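Local coordinates for putative peptide ABC-transport system periplasmic peptide-binding protein (Campylobacter jejuni, PDB 4OEV), which binds nickel outside the cytoplasm, here together with oxalate, and probably delivers it to an ABC-type importer, at residues Leu61-Phe66 and Ile120-Pro125; Gly161-Val166 and Asp185-Pro190; Ile382-Pro387 and Leu478-Val483; Gly414-Lys419 and Asp446-Asn451. All coordinates share one frame; numbering follows the deposited sequence.

Contact 1. Residues Leu61-Phe66 and Ile120-Pro125; sequences LVYDIF and ITLFKP
Strands 62-66 and 120-122 run antiparallel, with their axes 4.8 Å apart at closest and their directions 164° apart. Tyr63 and Ile120 form the hydrogen-bonded pair. Tyr63 N donates to Ile120 O at 2.8 Å, almost straight at 175°. Ile120 N answers to Tyr63 O, and both bonds lie in the carbonyl plane. Val62 and Thr121 make the neighbouring non-hydrogen-bonded pair. Leu122 N donates to Leu61 O at 2.8 Å, nearly along the C=O axis, and so carries the pairing back to Leu61. On one face Val62 and Thr121 point the same way, with Val62 CG2 3.8 Å from Thr121 OG1. On the other face the contacts are between carbon atoms. There Tyr63 crosses Leu122 obliquely, with CE2 3.8 Å from Leu122 CD1. Ile65 and Ile120 cross obliquely, with Ile65 CD1 3.6 Å from Ile120 CD1. Phe129 adds an edge-to-face contact to the Tyr63 ring. Leu61 sends CD2 to the chain after the second strand, 3.5 Å from Lys124 C and 3.8 Å from Pro125 CD. Asp106 OD1 is hydrogen-bonded to Lys124 N. The pairing is that of the two inner strands of a four-stranded antiparallel sheet, flanked by strands 51-56 and 107-114.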
loop_
_atom_site.group_PDB
_atom_site.type_symbol
_atom_site.label_atom_id
_atom_site.label_comp_id
_atom_site.label_asym_id
_atom_site.label_seq_id
_atom_site.Cartn_x
_atom_site.Cartn_y
_atom_site.Cartn_z
ATOM N N LEU A 61 12.052 -2.145 24.811
ATOM C CA LEU A 61 13.235 -2.578 24.062
ATOM C C LEU A 61 13.331 -4.094 23.845
ATOM O O LEU A 61 14.068 -4.537 22.948
ATOM C CB LEU A 61 14.536 -2.105 24.750
ATOM C CG LEU A 61 14.800 -0.605 24.795
ATOM C CD1 LEU A 61 16.205 -0.296 25.288
ATOM C CD2 LEU A 61 14.552 -0.012 23.428
ATOM N N VAL A 62 12.601 -4.872 24.635
ATOM C CA VAL A 62 12.756 -6.335 24.620
ATOM C C VAL A 62 11.451 -7.103 24.393
ATOM O O VAL A 62 10.462 -6.903 25.112
ATOM C CB VAL A 62 13.400 -6.831 25.926
ATOM C CG1 VAL A 62 13.367 -8.338 25.993
ATOM C CG2 VAL A 62 14.839 -6.343 26.010
ATOM N N TYR A 63 11.480 -7.992 23.403
ATOM C CA TYR A 63 10.300 -8.782 22.996
ATOM C C TYR A 63 10.543 -10.234 23.248
ATOM O O TYR A 63 11.397 -10.835 22.594
ATOM C CB TYR A 63 9.982 -8.606 21.499
ATOM C CG TYR A 63 9.374 -7.271 21.141
ATOM C CD1 TYR A 63 8.086 -7.189 20.636
ATOM C CD2 TYR A 63 10.081 -6.097 21.321
ATOM C CE1 TYR A 63 7.517 -5.967 20.303
ATOM C CE2 TYR A 63 9.524 -4.881 21.018
ATOM C CZ TYR A 63 8.245 -4.821 20.499
ATOM O OH TYR A 63 7.702 -3.597 20.226
ATOM N N ASP A 64 9.749 -10.820 24.143
ATOM C CA ASP A 64 9.794 -12.257 24.347
ATOM C C ASP A 64 8.634 -12.866 23.590
ATOM O O ASP A 64 7.481 -12.564 23.904
ATOM C CB ASP A 64 9.702 -12.629 25.829
ATOM C CG ASP A 64 11.013 -12.411 26.577
ATOM O OD1 ASP A 64 11.933 -13.240 26.420
ATOM O OD2 ASP A 64 11.095 -11.426 27.339
ATOM N N ILE A 65 8.928 -13.665 22.567
ATOM C CA ILE A 65 7.860 -14.221 21.726
ATOM C C ILE A 65 7.792 -15.754 21.839
ATOM O O ILE A 65 8.815 -16.425 21.688
ATOM C CB ILE A 65 8.024 -13.831 20.273
ATOM C CG1 ILE A 65 8.093 -12.314 20.166
ATOM C CG2 ILE A 65 6.864 -14.386 19.438
ATOM C CD1 ILE A 65 7.989 -11.813 18.757
ATOM N N PHE A 66 6.588 -16.276 22.098
ATOM C CA PHE A 66 6.339 -17.720 22.288
ATOM C C PHE A 66 5.537 -18.315 21.109
ATOM O O PHE A 66 4.446 -17.833 20.756
ATOM C CB PHE A 66 5.626 -17.924 23.626
ATOM C CG PHE A 66 6.380 -17.327 24.786
ATOM C CD1 PHE A 66 7.411 -18.026 25.403
ATOM C CD2 PHE A 66 6.071 -16.063 25.246
ATOM C CE1 PHE A 66 8.130 -17.452 26.450
ATOM C CE2 PHE A 66 6.764 -15.481 26.270
ATOM C CZ PHE A 66 7.804 -16.179 26.892
ATOM N N ILE A 120 13.852 -11.041 21.348
ATOM C CA ILE A 120 14.293 -10.042 20.381
ATOM C C ILE A 120 14.615 -8.788 21.147
ATOM O O ILE A 120 13.803 -8.301 21.925
ATOM C CB ILE A 120 13.198 -9.754 19.319
ATOM C CG1 ILE A 120 12.763 -11.043 18.647
ATOM C CG2 ILE A 120 13.697 -8.710 18.279
ATOM C CD1 ILE A 120 11.400 -10.938 17.951
ATOM N N THR A 121 15.823 -8.274 20.949
ATOM C CA THR A 121 16.200 -7.030 21.581
ATOM C C THR A 121 16.439 -5.940 20.517
ATOM O O THR A 121 17.060 -6.155 19.466
ATOM C CB THR A 121 17.471 -7.188 22.481
ATOM O OG1 THR A 121 17.170 -8.065 23.573
ATOM C CG2 THR A 121 17.896 -5.846 23.030
ATOM N N LEU A 122 15.930 -4.767 20.824
ATOM C CA LEU A 122 15.958 -3.653 19.869
ATOM C C LEU A 122 16.928 -2.576 20.324
ATOM O O LEU A 122 17.179 -2.431 21.512
ATOM C CB LEU A 122 14.584 -3.051 19.716
ATOM C CG LEU A 122 13.372 -3.865 19.275
ATOM C CD1 LEU A 122 12.185 -2.901 19.242
ATOM C CD2 LEU A 122 13.664 -4.468 17.916
ATOM N N PHE A 123 17.425 -1.769 19.389
ATOM C CA PHE A 123 18.287 -0.639 19.766
ATOM C C PHE A 123 17.481 0.465 20.474
ATOM O O PHE A 123 17.939 1.084 21.440
ATOM C CB PHE A 123 18.966 -0.039 18.536
ATOM C CG PHE A 123 19.966 -0.933 17.876
ATOM C CD1 PHE A 123 21.203 -1.154 18.447
ATOM C CD2 PHE A 123 19.680 -1.517 16.651
ATOM C CE1 PHE A 123 22.126 -1.956 17.824
ATOM C CE2 PHE A 123 20.600 -2.334 16.028
ATOM C CZ PHE A 123 21.823 -2.549 16.616
ATOM N N LYS A 124 16.306 0.756 19.925
ATOM C CA LYS A 124 15.422 1.784 20.448
ATOM C C LYS A 124 13.987 1.277 20.269
ATOM O O LYS A 124 13.756 0.342 19.506
ATOM C CB LYS A 124 15.684 3.123 19.739
ATOM C CG LYS A 124 15.816 3.024 18.256
ATOM C CD LYS A 124 16.439 4.273 17.663
ATOM C CE LYS A 124 17.598 3.906 16.746
ATOM N NZ LYS A 124 17.746 4.869 15.589
ATOM N N PRO A 125 13.011 1.881 20.967
ATOM C CA PRO A 125 11.655 1.312 20.845
ATOM C C PRO A 125 11.138 1.399 19.409
ATOM O O PRO A 125 11.497 2.341 18.702
ATOM C CB PRO A 125 10.810 2.196 21.784
ATOM C CG PRO A 125 11.825 2.916 22.680
ATOM C CD PRO A 125 13.051 3.069 21.844
#

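Contact 2. Residues Gly161-Val166 and Asp185-Pro190; sequences GPYKFV and DKVKTP
The loop between strands 173-178 and 191-196 is pinned here to the start of strand 163-169, the edge strand of a mixed four-stranded sheet. Tyr163 does the pinning. Its CG stands anti to the carbonyl carbon (chi1 -83°), and the hydroxyl ends at the backbone of Thr189. Tyr163 OH donates to Thr189 O at 2.7 Å, in the carbonyl plane and near the plane of its own ring. The same hydroxyl accepts a hydrogen from water 1 at 2.7 Å. That water in turn accepts from Thr189 N at 2.6 Å, so both backbone polar atoms of Thr189 are tied to one tyrosine. The side chain of Thr189 turns to another partner, bonding Trp492 O through OG1. Val187 fills the angle between the two segments. Its CG1, anti to the backbone N, crosses the phenol end obliquely and sits 3.3 Å from Tyr163 CZ. Its CG2 presses on the preceding residue, 3.2 Å from Pro162 O and 4.0 Å from Pro162 CB. This is close packing for methyl groups. The contact is of a strand start with the connection between two neighbouring antiparallel strands of the same sheet, the tyrosine reaching across by its hydroxyl.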
loop_
_atom_site.group_PDB
_atom_site.type_symbol
_atom_site.label_atom_id
_atom_site.label_comp_id
_atom_site.label_asym_id
_atom_site.label_seq_id
_atom_site.Cartn_x
_atom_site.Cartn_y
_atom_site.Cartn_z
ATOM N N GLY A 161 1.637 -20.797 5.024
ATOM C CA GLY A 161 0.304 -20.225 4.779
ATOM C C GLY A 161 -0.830 -21.206 4.416
ATOM O O GLY A 161 -0.619 -22.426 4.431
ATOM N N PRO A 162 -2.065 -20.685 4.163
ATOM C CA PRO A 162 -3.221 -21.568 3.853
ATOM C C PRO A 162 -3.172 -22.240 2.478
ATOM O O PRO A 162 -3.897 -23.205 2.199
ATOM C CB PRO A 162 -4.427 -20.623 3.917
ATOM C CG PRO A 162 -3.826 -19.185 3.605
ATOM C CD PRO A 162 -2.472 -19.277 4.354
ATOM N N TYR A 163 -2.310 -21.744 1.615
ATOM C CA TYR A 163 -2.286 -22.211 0.245
ATOM C C TYR A 163 -0.890 -22.590 -0.237
ATOM O O TYR A 163 0.075 -21.825 -0.077
ATOM C CB TYR A 163 -2.889 -21.137 -0.671
ATOM C CG TYR A 163 -4.396 -21.215 -0.704
ATOM C CD1 TYR A 163 -5.019 -22.202 -1.458
ATOM C CD2 TYR A 163 -5.200 -20.330 0.017
ATOM C CE1 TYR A 163 -6.391 -22.320 -1.498
ATOM C CE2 TYR A 163 -6.608 -20.454 -0.017
ATOM C CZ TYR A 163 -7.181 -21.455 -0.785
ATOM O OH TYR A 163 -8.558 -21.662 -0.870
ATOM N N LYS A 164 -0.805 -23.738 -0.895
ATOM C CA LYS A 164 0.459 -24.253 -1.410
ATOM C C LYS A 164 0.584 -23.798 -2.847
ATOM O O LYS A 164 -0.420 -23.786 -3.578
ATOM C CB LYS A 164 0.528 -25.805 -1.308
ATOM C CG LYS A 164 0.583 -26.375 0.097
ATOM C CD LYS A 164 0.669 -27.936 0.076
ATOM C CE LYS A 164 1.028 -28.515 1.450
ATOM N NZ LYS A 164 1.250 -30.010 1.456
ATOM N N PHE A 165 1.793 -23.376 -3.237
ATOM C CA PHE A 165 2.072 -22.940 -4.615
ATOM C C PHE A 165 2.012 -24.132 -5.576
ATOM O O PHE A 165 2.621 -25.172 -5.310
ATOM C CB PHE A 165 3.453 -22.248 -4.702
ATOM C CG PHE A 165 3.890 -21.930 -6.109
ATOM C CD1 PHE A 165 3.495 -20.750 -6.725
ATOM C CD2 PHE A 165 4.701 -22.807 -6.817
ATOM C CE1 PHE A 165 3.899 -20.462 -8.022
ATOM C CE2 PHE A 165 5.103 -22.525 -8.115
ATOM C CZ PHE A 165 4.696 -21.362 -8.715
ATOM N N VAL A 166 1.282 -23.989 -6.681
ATOM C CA VAL A 166 1.212 -25.028 -7.720
ATOM C C VAL A 166 1.959 -24.676 -9.011
ATOM O O VAL A 166 2.854 -25.393 -9.431
ATOM C CB VAL A 166 -0.234 -25.361 -8.108
ATOM C CG1 VAL A 166 -0.219 -26.401 -9.192
ATOM C CG2 VAL A 166 -1.007 -25.857 -6.908
ATOM N N ASP A 185 -6.783 -23.325 10.462
ATOM C CA ASP A 185 -8.124 -23.830 10.164
ATOM C C ASP A 185 -8.133 -24.650 8.854
ATOM O O ASP A 185 -7.139 -24.684 8.130
ATOM C CB ASP A 185 -9.118 -22.675 10.063
ATOM C CG ASP A 185 -10.449 -23.021 10.678
ATOM O OD1 ASP A 185 -10.868 -24.189 10.535
ATOM O OD2 ASP A 185 -11.063 -22.139 11.319
ATOM N N LYS A 186 -9.243 -25.292 8.520
ATOM C CA LYS A 186 -9.275 -26.007 7.252
ATOM C C LYS A 186 -9.571 -25.016 6.131
ATOM O O LYS A 186 -10.482 -24.196 6.249
ATOM C CB LYS A 186 -10.324 -27.137 7.248
ATOM C CG LYS A 186 -10.022 -28.215 8.255
ATOM C CD LYS A 186 -8.603 -28.740 8.020
ATOM C CE LYS A 186 -8.314 -29.983 8.848
ATOM N NZ LYS A 186 -9.400 -30.956 8.578
ATOM N N VAL A 187 -8.805 -25.106 5.043
ATOM C CA VAL A 187 -9.013 -24.268 3.859
ATOM C C VAL A 187 -10.230 -24.850 3.094
ATOM O O VAL A 187 -10.300 -26.065 2.848
ATOM C CB VAL A 187 -7.755 -24.252 2.973
ATOM C CG1 VAL A 187 -7.844 -23.154 1.940
ATOM C CG2 VAL A 187 -6.481 -24.039 3.841
ATOM N N LYS A 188 -11.225 -24.013 2.799
ATOM C CA LYS A 188 -12.490 -24.552 2.314
ATOM C C LYS A 188 -12.495 -24.906 0.830
ATOM O O LYS A 188 -12.939 -26.004 0.447
ATOM C CB LYS A 188 -13.620 -23.592 2.639
ATOM C CG LYS A 188 -13.855 -23.464 4.120
ATOM C CD LYS A 188 -15.314 -23.207 4.398
ATOM C CE LYS A 188 -15.504 -22.480 5.713
ATOM N NZ LYS A 188 -16.920 -22.040 5.848
ATOM N N THR A 189 -11.984 -24.005 -0.005
ATOM C CA THR A 189 -11.926 -24.273 -1.430
ATOM C C THR A 189 -10.548 -24.777 -1.782
ATOM O O THR A 189 -9.552 -24.079 -1.591
ATOM C CB THR A 189 -12.282 -23.012 -2.229
ATOM O OG1 THR A 189 -13.594 -22.614 -1.834
ATOM C CG2 THR A 189 -12.267 -23.267 -3.729
ATOM N N PRO A 190 -10.483 -26.017 -2.283
ATOM C CA PRO A 190 -9.216 -26.713 -2.531
ATOM C C PRO A 190 -8.356 -26.014 -3.589
ATOM O O PRO A 190 -7.134 -26.056 -3.491
ATOM C CB PRO A 190 -9.659 -28.104 -2.996
ATOM C CG PRO A 190 -11.030 -27.938 -3.465
ATOM C CD PRO A 190 -11.642 -26.846 -2.648
HETATM O O HOH W 1 -11.059 -21.544 0.243
#

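Contact 3. Residues Ile382-Pro387 and Leu478-Val483. With NI (nickel (II) ion), chain C; OXL (oxalate ion), chain D.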
loop_
_atom_site.group_PDB
_atom_site.type_symbol
_atom_site.label_atom_id
_atom_site.label_comp_id
_atom_site.label_asym_id
_atom_site.label_seq_id
_atom_site.Cartn_x
_atom_site.Cartn_y
_atom_site.Cartn_z
ATOM N N ILE A 382 -0.773 9.516 -7.972
ATOM C CA ILE A 382 -0.181 8.499 -7.064
ATOM C C ILE A 382 -1.200 8.026 -6.022
ATOM O O ILE A 382 -2.264 8.634 -5.886
ATOM C CB ILE A 382 1.053 9.126 -6.344
ATOM C CG1 ILE A 382 2.012 8.042 -5.758
ATOM C CG2 ILE A 382 0.540 10.011 -5.144
ATOM C CD1 ILE A 382 3.377 8.627 -5.405
ATOM N N GLY A 383 -0.913 6.932 -5.270
ATOM C CA GLY A 383 -1.842 6.530 -4.242
ATOM C C GLY A 383 -0.964 5.768 -3.189
ATOM O O GLY A 383 0.074 5.242 -3.585
ATOM N N TRP A 384 -1.345 5.797 -1.910
ATOM C CA TRP A 384 -0.680 4.996 -0.827
ATOM C C TRP A 384 -1.693 4.806 0.256
ATOM O O TRP A 384 -2.747 5.407 0.205
ATOM C CB TRP A 384 0.554 5.710 -0.213
ATOM C CG TRP A 384 1.667 5.983 -1.135
ATOM C CD1 TRP A 384 2.094 7.225 -1.585
ATOM C CD2 TRP A 384 2.504 5.027 -1.744
ATOM N NE1 TRP A 384 3.151 7.063 -2.456
ATOM C CE2 TRP A 384 3.434 5.722 -2.543
ATOM C CE3 TRP A 384 2.606 3.630 -1.650
ATOM C CZ2 TRP A 384 4.427 5.062 -3.270
ATOM C CZ3 TRP A 384 3.583 2.984 -2.389
ATOM C CH2 TRP A 384 4.486 3.700 -3.164
ATOM N N GLY A 385 -1.383 3.994 1.274
ATOM C CA GLY A 385 -2.267 3.955 2.422
ATOM C C GLY A 385 -2.326 2.558 3.051
ATOM O O GLY A 385 -2.386 1.558 2.330
ATOM N N SER A 386 -2.289 2.489 4.372
ATOM C CA SER A 386 -2.298 1.162 5.067
ATOM C C SER A 386 -3.174 1.329 6.278
ATOM O O SER A 386 -3.155 2.376 6.944
ATOM C CB SER A 386 -0.866 0.703 5.423
ATOM O OG SER A 386 -0.854 -0.589 6.133
ATOM N N PRO A 387 -3.962 0.303 6.587
ATOM C CA PRO A 387 -4.774 0.344 7.789
ATOM C C PRO A 387 -3.928 -0.058 9.012
ATOM O O PRO A 387 -4.401 -0.002 10.142
ATOM C CB PRO A 387 -5.860 -0.695 7.514
ATOM C CG PRO A 387 -5.177 -1.694 6.660
ATOM C CD PRO A 387 -4.134 -0.955 5.844
ATOM N N LEU A 478 -9.435 -1.959 4.169
ATOM C CA LEU A 478 -8.452 -2.331 3.162
ATOM C C LEU A 478 -7.298 -1.326 3.127
ATOM O O LEU A 478 -7.348 -0.256 3.779
ATOM C CB LEU A 478 -9.108 -2.425 1.766
ATOM C CG LEU A 478 -10.251 -3.466 1.696
ATOM C CD1 LEU A 478 -10.740 -3.666 0.272
ATOM C CD2 LEU A 478 -9.847 -4.848 2.362
ATOM N N GLY A 479 -6.251 -1.693 2.388
ATOM C CA GLY A 479 -5.115 -0.821 2.172
ATOM C C GLY A 479 -5.116 -0.362 0.733
ATOM O O GLY A 479 -6.110 -0.494 0.000
ATOM N N HIS A 480 -3.979 0.185 0.366
ATOM C CA HIS A 480 -3.662 0.670 -0.968
ATOM C C HIS A 480 -3.928 -0.428 -2.020
ATOM O O HIS A 480 -3.576 -1.604 -1.811
ATOM C CB HIS A 480 -2.216 1.137 -0.946
ATOM C CG HIS A 480 -1.709 1.618 -2.249
ATOM N ND1 HIS A 480 -2.387 2.562 -3.006
ATOM C CD2 HIS A 480 -0.589 1.305 -2.941
ATOM C CE1 HIS A 480 -1.709 2.796 -4.113
ATOM N NE2 HIS A 480 -0.604 2.073 -4.106
ATOM N N HIS A 481 -4.632 -0.035 -3.086
ATOM C CA HIS A 481 -5.162 -0.899 -4.152
ATOM C C HIS A 481 -6.192 -1.888 -3.656
ATOM O O HIS A 481 -6.481 -2.834 -4.365
ATOM C CB HIS A 481 -4.078 -1.695 -4.915
ATOM C CG HIS A 481 -3.084 -0.842 -5.655
ATOM N ND1 HIS A 481 -3.352 -0.252 -6.883
ATOM C CD2 HIS A 481 -1.801 -0.518 -5.356
ATOM C CE1 HIS A 481 -2.282 0.421 -7.287
ATOM N NE2 HIS A 481 -1.323 0.267 -6.382
ATOM N N GLY A 482 -6.756 -1.659 -2.467
ATOM C CA GLY A 482 -7.728 -2.559 -1.899
ATOM C C GLY A 482 -7.086 -3.838 -1.370
ATOM O O GLY A 482 -7.804 -4.778 -0.942
ATOM N N VAL A 483 -5.749 -3.881 -1.377
ATOM C CA VAL A 483 -5.036 -5.072 -0.842
ATOM C C VAL A 483 -5.587 -5.414 0.515
ATOM O O VAL A 483 -5.839 -4.535 1.372
ATOM C CB VAL A 483 -3.500 -4.868 -0.808
ATOM C CG1 VAL A 483 -2.790 -5.897 0.058
ATOM C CG2 VAL A 483 -2.917 -4.954 -2.273
HETATM NI NI NI C . 0.440 1.406 -5.782
HETATM C C1 OXL D . 0.659 4.030 -6.734
HETATM C C2 OXL D . 1.967 3.608 -6.073
HETATM O O1 OXL D . 0.421 5.234 -7.172
HETATM O O2 OXL D . 2.987 4.222 -6.432
HETATM O O3 OXL D . -0.183 3.120 -6.880
HETATM O O4 OXL D . 2.052 2.575 -5.309
HETATM O O HOH W 2 1.331 0.748 -7.415
#
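His480 and His481 aim their rings at one nickel ion, in the metal site of this solute-binding protein. Their first torsions differ: CG of His480 is anti to the backbone N (chi1 178°), while that of His481 is anti to the carbonyl carbon. Both NE2 atoms still converge, His480 NE2 at 2.1 Å from NI and His481 NE2 at 2.2 Å. Oxalate O3 and O4, water 2 and His26 complete six ligands. The His480 ring is sandwiched. Trp384 CA makes a CH-pi contact over one face, 3.9 Å from the ring centroid. His481 CD2 lies over the opposite face. Gly383 O also lies over a face, 3.1 Å from His480 CE1, and Gly383 has no CB to crowd the ring. Trp384 and His480 point the same way, but their rings are oblique, with planes at 43°. One face of the indole carries the oxalate, with O4 3.3 Å from Trp384 CZ3. His480 ND1 bonds Asp240, which may make NE2 a stronger donor to the metal. Arg344 and Gly383 N hold the oxalate too, the latter weakly. The backbones are joined by His480 N, which donates to Gly385 O at 2.9 Å from 31° above the carbonyl plane.

Contact 4. Residues Gly414-Lys419 and Asp446-Asn451; sequences GHYHDK and DALYEN
Ala447 comes first, near the end of helix 434-450. Its CB faces Asp418, 4.0 Å from OD1. Ala447 O takes a hydrogen from water 4, which donates another to Asp418 OD2 at 2.8 Å. Leu448 points its CB away, yet its CD2 swings back to cross Tyr416 obliquely, 4.2 Å from Tyr416 CE2. Val421 touches both residues as well. The opposing segment is where the chain enters helix 419-429. Asp418 is its N-cap, with OD1 bonded to Val421 N, so a helix start meets a helix end. Asn451 is the first residue to leave the helical conformation, and it carries most of the polar contact. Its N still donates to Ala447 O. Its O accepts from Tyr416 OH at a short 2.5 Å, in the carbonyl plane. The side chain has CG anti to the backbone N (chi1 -176°) and slides past Tyr416 in the opposite direction. Asn451 ND2 donates to Asp418 OD2 at 2.8 Å, practically straight at 177°. The bond uses the anti lone pair of OD2 and lies in the amide plane. ND2 also donates to water 3, which bonds His417 O. Asn451 OD1 is held by Arg259 NH2.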
loop_
_atom_site.group_PDB
_atom_site.type_symbol
_atom_site.label_atom_id
_atom_site.label_comp_id
_atom_site.label_asym_id
_atom_site.label_seq_id
_atom_site.Cartn_x
_atom_site.Cartn_y
_atom_site.Cartn_z
ATOM N N GLY A 414 8.822 11.358 -5.478
ATOM C CA GLY A 414 8.864 12.778 -5.826
ATOM C C GLY A 414 10.128 13.461 -5.349
ATOM O O GLY A 414 10.342 14.637 -5.650
ATOM N N HIS A 415 10.993 12.726 -4.645
ATOM C CA HIS A 415 12.276 13.283 -4.196
ATOM C C HIS A 415 12.045 14.398 -3.227
ATOM O O HIS A 415 12.658 15.475 -3.301
ATOM C CB HIS A 415 13.103 13.743 -5.387
ATOM C CG HIS A 415 13.094 12.724 -6.484
ATOM N ND1 HIS A 415 13.641 11.459 -6.325
ATOM C CD2 HIS A 415 12.529 12.746 -7.715
ATOM C CE1 HIS A 415 13.418 10.755 -7.425
ATOM N NE2 HIS A 415 12.744 11.520 -8.283
ATOM N N TYR A 416 11.132 14.135 -2.322
ATOM C CA TYR A 416 10.729 15.136 -1.311
ATOM C C TYR A 416 11.709 15.144 -0.150
ATOM O O TYR A 416 11.958 14.089 0.392
ATOM C CB TYR A 416 9.357 14.779 -0.803
ATOM C CG TYR A 416 8.790 15.682 0.284
ATOM C CD1 TYR A 416 8.463 17.017 0.015
ATOM C CD2 TYR A 416 8.513 15.185 1.536
ATOM C CE1 TYR A 416 7.906 17.836 1.009
ATOM C CE2 TYR A 416 7.946 15.973 2.520
ATOM C CZ TYR A 416 7.640 17.306 2.257
ATOM O OH TYR A 416 7.063 18.068 3.307
ATOM N N HIS A 417 12.269 16.296 0.224
ATOM C CA HIS A 417 13.214 16.369 1.377
ATOM C C HIS A 417 12.766 17.463 2.321
ATOM O O HIS A 417 12.871 18.647 1.987
ATOM C CB HIS A 417 14.631 16.651 0.887
ATOM C CG HIS A 417 15.222 15.544 0.074
ATOM N ND1 HIS A 417 16.378 14.874 0.446
ATOM C CD2 HIS A 417 14.819 14.982 -1.089
ATOM C CE1 HIS A 417 16.654 13.951 -0.459
ATOM N NE2 HIS A 417 15.717 13.990 -1.398
ATOM N N ASP A 418 12.238 17.109 3.484
ATOM C CA ASP A 418 11.806 18.110 4.489
ATOM C C ASP A 418 12.329 17.746 5.851
ATOM O O ASP A 418 12.097 16.610 6.319
ATOM C CB ASP A 418 10.294 18.206 4.568
ATOM C CG ASP A 418 9.822 19.303 5.485
ATOM O OD1 ASP A 418 9.591 19.074 6.701
ATOM O OD2 ASP A 418 9.682 20.447 4.983
ATOM N N LYS A 419 13.056 18.669 6.486
ATOM C CA LYS A 419 13.646 18.356 7.774
ATOM C C LYS A 419 12.610 18.100 8.879
ATOM O O LYS A 419 12.799 17.175 9.697
ATOM C CB LYS A 419 14.587 19.471 8.252
ATOM C CG LYS A 419 15.921 19.535 7.576
ATOM C CD LYS A 419 16.769 20.595 8.334
ATOM C CE LYS A 419 18.050 20.973 7.550
ATOM N NZ LYS A 419 18.597 22.216 8.201
ATOM N N ASP A 446 1.412 18.607 10.306
ATOM C CA ASP A 446 1.554 20.050 10.200
ATOM C C ASP A 446 2.675 20.414 9.259
ATOM O O ASP A 446 2.545 21.388 8.516
ATOM C CB ASP A 446 1.816 20.689 11.565
ATOM C CG ASP A 446 0.625 20.637 12.484
ATOM O OD1 ASP A 446 -0.538 20.556 12.017
ATOM O OD2 ASP A 446 0.859 20.676 13.701
ATOM N N ALA A 447 3.773 19.669 9.315
ATOM C CA ALA A 447 4.923 19.908 8.410
ATOM C C ALA A 447 4.557 19.663 6.963
ATOM O O ALA A 447 5.062 20.362 6.068
ATOM C CB ALA A 447 6.119 19.025 8.769
ATOM N N LEU A 448 3.765 18.614 6.718
ATOM C CA LEU A 448 3.263 18.331 5.370
ATOM C C LEU A 448 2.448 19.479 4.834
ATOM O O LEU A 448 2.547 19.784 3.666
ATOM C CB LEU A 448 2.388 17.062 5.322
ATOM C CG LEU A 448 3.081 15.689 5.286
ATOM C CD1 LEU A 448 2.003 14.606 5.021
ATOM C CD2 LEU A 448 4.215 15.577 4.312
ATOM N N TYR A 449 1.625 20.103 5.665
ATOM C CA TYR A 449 0.810 21.232 5.228
ATOM C C TYR A 449 1.727 22.392 4.827
ATOM O O TYR A 449 1.446 23.088 3.846
ATOM C CB TYR A 449 -0.194 21.709 6.313
ATOM C CG TYR A 449 -0.784 23.065 5.933
ATOM C CD1 TYR A 449 -1.852 23.167 5.032
ATOM C CD2 TYR A 449 -0.220 24.257 6.404
ATOM C CE1 TYR A 449 -2.342 24.390 4.641
ATOM C CE2 TYR A 449 -0.720 25.492 6.011
ATOM C CZ TYR A 449 -1.777 25.550 5.129
ATOM O OH TYR A 449 -2.287 26.775 4.729
ATOM N N GLU A 450 2.775 22.647 5.612
ATOM C CA GLU A 450 3.642 23.812 5.380
ATOM C C GLU A 450 4.513 23.641 4.135
ATOM O O GLU A 450 4.948 24.611 3.507
ATOM C CB GLU A 450 4.553 24.098 6.605
ATOM C CG GLU A 450 3.801 24.456 7.918
ATOM C CD GLU A 450 2.931 25.721 7.836
ATOM O OE1 GLU A 450 3.162 26.593 6.956
ATOM O OE2 GLU A 450 2.008 25.860 8.672
ATOM N N ASN A 451 4.809 22.396 3.812
ATOM C CA ASN A 451 5.646 22.092 2.683
ATOM C C ASN A 451 5.079 20.862 1.984
ATOM O O ASN A 451 5.597 19.745 2.127
ATOM C CB ASN A 451 7.088 21.883 3.136
ATOM C CG ASN A 451 8.029 21.661 1.972
ATOM O OD1 ASN A 451 7.721 21.993 0.812
ATOM N ND2 ASN A 451 9.178 21.124 2.267
HETATM O O HOH W 3 11.483 20.938 0.247
HETATM O O HOH W 4 7.546 21.494 6.481
#

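From the N terminus, contact 1 closes a loop of 53 residues and ties together two strands of an antiparallel sheet. Contact 2 follows in series, closing a shorter loop, and joins an edge strand of a mixed sheet to a connection within that sheet. Contact 3 opens where strand 379-384 ends, and closes with the loop after strand 454-467, near the centre of the chain. Contact 4 is nested inside that loop and links the start of helix 419-429 to the end of helix 434-450. No two contacts cross. Contacts 3 and 4 come nearest, about 6 Å between nearest atoms. Contacts 2 and 4 lie on opposite sides of the chain's centre, about 44 Å between centres.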